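Local coordinates for maltose-binding protein MalE1 (Thermotoga maritima, PDB 6DTU), which binds maltotetraose between its two lobes and probably delivers such maltodextrins to a membrane transporter for uptake, at residues K100-A112 with A257-N269. Residues are numbered along the deposited sequence; the frame is centred on the assembly and turned at random. Where two conformers were deposited one is given.
Sequences KLYGIPYAMEAIA and ARPFVGVQGFMVN. With GLC (alpha-D-glucopyranose), chain C.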
loop_
_atom_site.group_PDB
_atom_site.type_symbol
_atom_site.label_atom_id
_atom_site.label_comp_id
_atom_site.label_asym_id
_atom_site.label_seq_id
_atom_site.Cartn_x
_atom_site.Cartn_y
_atom_site.Cartn_z
ATOM N N LYS A 100 -12.982 -6.831 -17.386
ATOM C CA LYS A 100 -12.465 -8.148 -17.044
ATOM C C LYS A 100 -11.751 -8.110 -15.701
ATOM O O LYS A 100 -11.202 -7.087 -15.303
ATOM C CB LYS A 100 -11.481 -8.638 -18.101
ATOM C CG LYS A 100 -12.091 -8.758 -19.507
ATOM C CD LYS A 100 -11.065 -9.225 -20.519
ATOM C CE LYS A 100 -11.654 -9.270 -21.912
ATOM N NZ LYS A 100 -10.760 -9.970 -22.875
ATOM N N LEU A 101 -11.756 -9.243 -15.015
ATOM C CA LEU A 101 -11.044 -9.389 -13.759
ATOM C C LEU A 101 -9.610 -9.820 -14.037
ATOM O O LEU A 101 -9.369 -10.702 -14.866
ATOM C CB LEU A 101 -11.730 -10.470 -12.931
ATOM C CG LEU A 101 -11.141 -10.749 -11.555
ATOM C CD1 LEU A 101 -11.339 -9.534 -10.670
ATOM C CD2 LEU A 101 -11.765 -11.995 -10.947
ATOM N N TYR A 102 -8.659 -9.201 -13.327
ATOM C CA TYR A 102 -7.238 -9.437 -13.547
ATOM C C TYR A 102 -6.494 -9.886 -12.296
ATOM O O TYR A 102 -5.268 -10.007 -12.325
ATOM C CB TYR A 102 -6.587 -8.182 -14.136
ATOM C CG TYR A 102 -6.891 -7.962 -15.590
ATOM C CD1 TYR A 102 -6.232 -8.688 -16.567
ATOM C CD2 TYR A 102 -7.846 -7.045 -15.982
ATOM C CE1 TYR A 102 -6.501 -8.484 -17.918
ATOM C CE2 TYR A 102 -8.127 -6.836 -17.321
ATOM C CZ TYR A 102 -7.460 -7.575 -18.284
ATOM O OH TYR A 102 -7.733 -7.359 -19.623
ATOM N N GLY A 103 -7.180 -10.153 -11.205
ATOM C CA GLY A 103 -6.472 -10.674 -10.054
ATOM C C GLY A 103 -7.414 -11.247 -9.026
ATOM O O GLY A 103 -8.607 -10.943 -9.008
ATOM N N ILE A 104 -6.844 -12.058 -8.145
ATOM C CA ILE A 104 -7.564 -12.546 -6.972
ATOM C C ILE A 104 -7.107 -11.733 -5.773
ATOM O O ILE A 104 -5.945 -11.873 -5.323
ATOM C CB ILE A 104 -7.375 -14.058 -6.775
ATOM C CG1 ILE A 104 -7.909 -14.835 -7.990
ATOM C CG2 ILE A 104 -8.144 -14.528 -5.537
ATOM C CD1 ILE A 104 -8.275 -16.278 -7.717
ATOM N N PRO A 105 -7.951 -10.873 -5.207
ATOM C CA PRO A 105 -7.556 -10.046 -4.061
ATOM C C PRO A 105 -7.567 -10.852 -2.774
ATOM O O PRO A 105 -8.438 -11.698 -2.542
ATOM C CB PRO A 105 -8.659 -8.984 -4.012
ATOM C CG PRO A 105 -9.868 -9.722 -4.557
ATOM C CD PRO A 105 -9.357 -10.655 -5.600
ATOM N N TYR A 106 -6.587 -10.590 -1.921
ATOM C CA TYR A 106 -6.585 -11.231 -0.615
ATOM C C TYR A 106 -6.822 -10.268 0.541
ATOM O O TYR A 106 -7.212 -10.719 1.624
ATOM C CB TYR A 106 -5.308 -12.067 -0.397
ATOM C CG TYR A 106 -4.040 -11.315 -0.012
ATOM C CD1 TYR A 106 -3.751 -11.025 1.310
ATOM C CD2 TYR A 106 -3.093 -10.983 -0.972
ATOM C CE1 TYR A 106 -2.595 -10.357 1.652
ATOM C CE2 TYR A 106 -1.935 -10.323 -0.633
ATOM C CZ TYR A 106 -1.694 -10.029 0.682
ATOM O OH TYR A 106 -0.523 -9.376 1.019
ATOM N N ALA A 107 -6.619 -8.971 0.348
ATOM C CA ALA A 107 -6.797 -8.027 1.445
ATOM C C ALA A 107 -6.855 -6.613 0.901
ATOM O O ALA A 107 -6.326 -6.322 -0.177
ATOM C CB ALA A 107 -5.636 -8.099 2.446
ATOM N N MET A 108 -7.494 -5.736 1.659
ATOM C CA MET A 108 -7.333 -4.300 1.471
ATOM C C MET A 108 -6.545 -3.721 2.642
ATOM O O MET A 108 -6.241 -4.408 3.623
ATOM C CB MET A 108 -8.675 -3.583 1.281
ATOM C CG MET A 108 -9.528 -3.583 2.513
ATOM S SD MET A 108 -11.021 -2.569 2.343
ATOM C CE MET A 108 -10.443 -0.988 2.967
ATOM N N GLU A 109 -6.194 -2.443 2.521
ATOM C CA GLU A 109 -5.290 -1.852 3.497
ATOM C C GLU A 109 -5.328 -0.338 3.364
ATOM O O GLU A 109 -5.730 0.208 2.330
ATOM C CB GLU A 109 -3.850 -2.330 3.266
ATOM C CG GLU A 109 -3.322 -1.883 1.899
ATOM C CD GLU A 109 -2.091 -2.624 1.450
ATOM O OE1 GLU A 109 -1.723 -3.631 2.081
ATOM O OE2 GLU A 109 -1.486 -2.177 0.459
ATOM N N ALA A 110 -4.882 0.337 4.426
ATOM C CA ALA A 110 -4.598 1.766 4.397
ATOM C C ALA A 110 -3.639 2.052 5.535
ATOM O O ALA A 110 -3.669 1.373 6.567
ATOM C CB ALA A 110 -5.870 2.592 4.613
ATOM N N ILE A 111 -2.783 3.059 5.333
ATOM C CA ILE A 111 -1.888 3.456 6.419
ATOM C C ILE A 111 -2.688 4.127 7.533
ATOM O O ILE A 111 -3.810 4.598 7.335
ATOM C CB ILE A 111 -0.702 4.322 5.955
ATOM C CG1 ILE A 111 -1.146 5.642 5.331
ATOM C CG2 ILE A 111 0.131 3.553 4.917
ATOM C CD1 ILE A 111 0.021 6.429 4.681
ATOM N N ALA A 112 -2.109 4.120 8.731
ATOM C CA ALA A 112 -2.740 4.616 9.944
ATOM C C ALA A 112 -1.644 5.030 10.913
ATOM O O ALA A 112 -0.447 4.860 10.646
ATOM C CB ALA A 112 -3.643 3.550 10.585
ATOM N N ALA A 257 -7.547 13.180 8.104
ATOM C CA ALA A 257 -6.624 12.645 7.116
ATOM C C ALA A 257 -7.360 11.627 6.262
ATOM O O ALA A 257 -8.251 10.941 6.736
ATOM C CB ALA A 257 -5.465 11.927 7.813
ATOM N N ARG A 258 -6.978 11.527 4.985
ATOM C CA ARG A 258 -7.639 10.615 4.049
ATOM C C ARG A 258 -6.588 9.818 3.287
ATOM O O ARG A 258 -6.137 10.235 2.213
ATOM C CB ARG A 258 -8.581 11.374 3.114
ATOM C CG ARG A 258 -9.667 12.155 3.862
ATOM C CD ARG A 258 -10.612 12.883 2.925
ATOM N NE ARG A 258 -11.742 13.437 3.658
ATOM C CZ ARG A 258 -12.768 12.714 4.098
ATOM N NH1 ARG A 258 -12.811 11.406 3.876
ATOM N NH2 ARG A 258 -13.753 13.296 4.761
ATOM N N PRO A 259 -6.189 8.655 3.808
ATOM C CA PRO A 259 -5.134 7.861 3.165
ATOM C C PRO A 259 -5.611 7.168 1.889
ATOM O O PRO A 259 -6.798 6.976 1.649
ATOM C CB PRO A 259 -4.806 6.811 4.238
ATOM C CG PRO A 259 -6.101 6.635 4.986
ATOM C CD PRO A 259 -6.692 8.009 5.033
ATOM N N PHE A 260 -4.641 6.779 1.069
ATOM C CA PHE A 260 -4.937 5.847 -0.010
ATOM C C PHE A 260 -5.506 4.549 0.553
ATOM O O PHE A 260 -5.092 4.067 1.612
ATOM C CB PHE A 260 -3.652 5.508 -0.775
ATOM C CG PHE A 260 -3.320 6.438 -1.926
ATOM C CD1 PHE A 260 -4.228 6.707 -2.949
ATOM C CD2 PHE A 260 -2.068 7.015 -2.005
ATOM C CE1 PHE A 260 -3.869 7.560 -4.025
ATOM C CE2 PHE A 260 -1.724 7.856 -3.040
ATOM C CZ PHE A 260 -2.616 8.121 -4.050
ATOM N N VAL A 261 -6.453 3.966 -0.172
ATOM C CA VAL A 261 -6.886 2.595 0.078
ATOM C C VAL A 261 -6.336 1.701 -1.028
ATOM O O VAL A 261 -6.461 2.026 -2.216
ATOM C CB VAL A 261 -8.415 2.506 0.219
ATOM C CG1 VAL A 261 -8.887 1.052 0.255
ATOM C CG2 VAL A 261 -8.840 3.261 1.471
ATOM N N GLY A 262 -5.659 0.623 -0.640
ATOM C CA GLY A 262 -5.066 -0.301 -1.594
ATOM C C GLY A 262 -5.646 -1.691 -1.425
ATOM O O GLY A 262 -6.075 -2.066 -0.337
ATOM N N VAL A 263 -5.671 -2.451 -2.518
ATOM C CA VAL A 263 -6.071 -3.855 -2.479
ATOM C C VAL A 263 -4.894 -4.677 -2.982
ATOM O O VAL A 263 -4.276 -4.320 -3.990
ATOM C CB VAL A 263 -7.358 -4.117 -3.291
ATOM C CG1 VAL A 263 -7.819 -5.539 -3.074
ATOM C CG2 VAL A 263 -8.453 -3.129 -2.871
ATOM N N GLN A 264 -4.534 -5.724 -2.242
ATOM C CA GLN A 264 -3.420 -6.608 -2.585
ATOM C C GLN A 264 -3.999 -7.900 -3.139
ATOM O O GLN A 264 -5.040 -8.368 -2.664
ATOM C CB GLN A 264 -2.588 -6.938 -1.336
ATOM C CG GLN A 264 -1.874 -5.748 -0.702
ATOM C CD GLN A 264 -0.623 -5.365 -1.458
ATOM O OE1 GLN A 264 0.053 -6.213 -2.050
ATOM N NE2 GLN A 264 -0.290 -4.083 -1.431
ATOM N N GLY A 265 -3.356 -8.452 -4.168
ATOM C CA GLY A 265 -3.886 -9.622 -4.840
ATOM C C GLY A 265 -2.865 -10.320 -5.713
ATOM O O GLY A 265 -1.717 -9.894 -5.853
ATOM N N PHE A 266 -3.324 -11.416 -6.298
ATOM C CA PHE A 266 -2.517 -12.308 -7.114
ATOM C C PHE A 266 -2.885 -12.098 -8.577
ATOM O O PHE A 266 -4.059 -12.221 -8.949
ATOM C CB PHE A 266 -2.818 -13.762 -6.733
ATOM C CG PHE A 266 -2.461 -14.126 -5.305
ATOM C CD1 PHE A 266 -1.252 -14.767 -5.025
ATOM C CD2 PHE A 266 -3.328 -13.847 -4.245
ATOM C CE1 PHE A 266 -0.894 -15.117 -3.698
ATOM C CE2 PHE A 266 -2.972 -14.186 -2.913
ATOM C CZ PHE A 266 -1.756 -14.821 -2.648
ATOM N N MET A 267 -1.879 -11.834 -9.410
ATOM C CA MET A 267 -2.062 -11.613 -10.839
ATOM C C MET A 267 -1.276 -12.659 -11.613
ATOM O O MET A 267 -0.231 -13.108 -11.158
ATOM C CB MET A 267 -1.585 -10.237 -11.222
ATOM C CG MET A 267 -2.497 -9.166 -10.679
ATOM S SD MET A 267 -1.701 -7.568 -10.515
ATOM C CE MET A 267 -0.785 -7.760 -8.980
ATOM N N VAL A 268 -1.777 -13.045 -12.788
ATOM C CA VAL A 268 -1.202 -14.115 -13.602
ATOM C C VAL A 268 -0.521 -13.506 -14.826
ATOM O O VAL A 268 -1.081 -12.626 -15.484
ATOM C CB VAL A 268 -2.272 -15.142 -14.016
ATOM C CG1 VAL A 268 -1.675 -16.188 -14.976
ATOM C CG2 VAL A 268 -2.850 -15.814 -12.784
ATOM N N ASN A 269 0.692 -13.977 -15.120
ATOM C CA ASN A 269 1.458 -13.510 -16.274
ATOM C C ASN A 269 0.813 -14.027 -17.559
ATOM O O ASN A 269 0.806 -15.238 -17.810
ATOM C CB ASN A 269 2.861 -14.087 -16.144
ATOM C CG ASN A 269 3.820 -13.646 -17.245
ATOM O OD1 ASN A 269 3.459 -12.974 -18.207
ATOM N ND2 ASN A 269 5.073 -14.040 -17.092
HETATM C C1 GLC C . 2.952 -0.526 0.752
HETATM C C2 GLC C . 1.660 -0.499 0.022
HETATM C C3 GLC C . 1.860 -0.225 -1.399
HETATM C C4 GLC C . 2.583 1.089 -1.610
HETATM C C5 GLC C . 3.932 1.135 -0.830
HETATM C C6 GLC C . 4.513 2.446 -0.801
HETATM O O2 GLC C . 1.083 -1.833 0.127
HETATM O O3 GLC C . 0.562 -0.087 -2.087
HETATM O O4 GLC C . 2.933 1.244 -3.030
HETATM O O5 GLC C . 3.602 0.779 0.614
HETATM O O6 GLC C . 5.856 2.333 -0.358
HETATM O O HOH W 1 -4.048 -11.737 -13.921
HETATM O O HOH W 2 -2.618 4.016 2.629
#
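Pro259 packs its ring against Ile111 and Ala110, just before strand 260-268 pairs antiparallel with strand 100-109 of the periplasmic binding protein fold. These strands run through the chain's core and supply Glu109 and Gln264 to the sugar pocket. Next along, a water bridges Phe260 O to Ile111 N. Val261 CG1 meets the terminal methyl of Met108, CE, at 3.7 Å. Gly262 forms a hydrogen-bonded pair with Glu109, and its N-H to Glu109 O is nearly straight (168°). Val263 CG1 rests against Pro105 CB on the face that also carries Met108.

Gln264 sits at a classic beta bulge. Gln264 O accepts a hydrogen bond from Tyr106 N at 2.8 Å and a weak one from Ala107 N at 3.5 Å. Gln264 CB lies 3.5 Å from Tyr106 CE2. A bend at chi2 (-78°) turns the amide to Glu109. Gln264 NE2 donates to Glu109 OE2 at 2.9 Å, from the syn side but tilted out of the carboxylate plane. The same OE2 accepts a hydrogen bond from glucose O2 at 2.6 Å, while Glu109 OE1 forms a salt bridge with Arg301. With an alanine here, glucose O2 would probably lose this acceptor, Arg301 this carboxylate, and the Gln264 amide one of its holds.

Gly265 backs closely onto Pro105. Phe266 pairs with Ile104, and Phe266 CE2 meets Tyr106 CD2, the rings oblique with planes 55° apart. Ile104 O accepts a hydrogen bond from Phe266 N and also lies at the edge of the Phe266 ring, 3.5 Å from CD2.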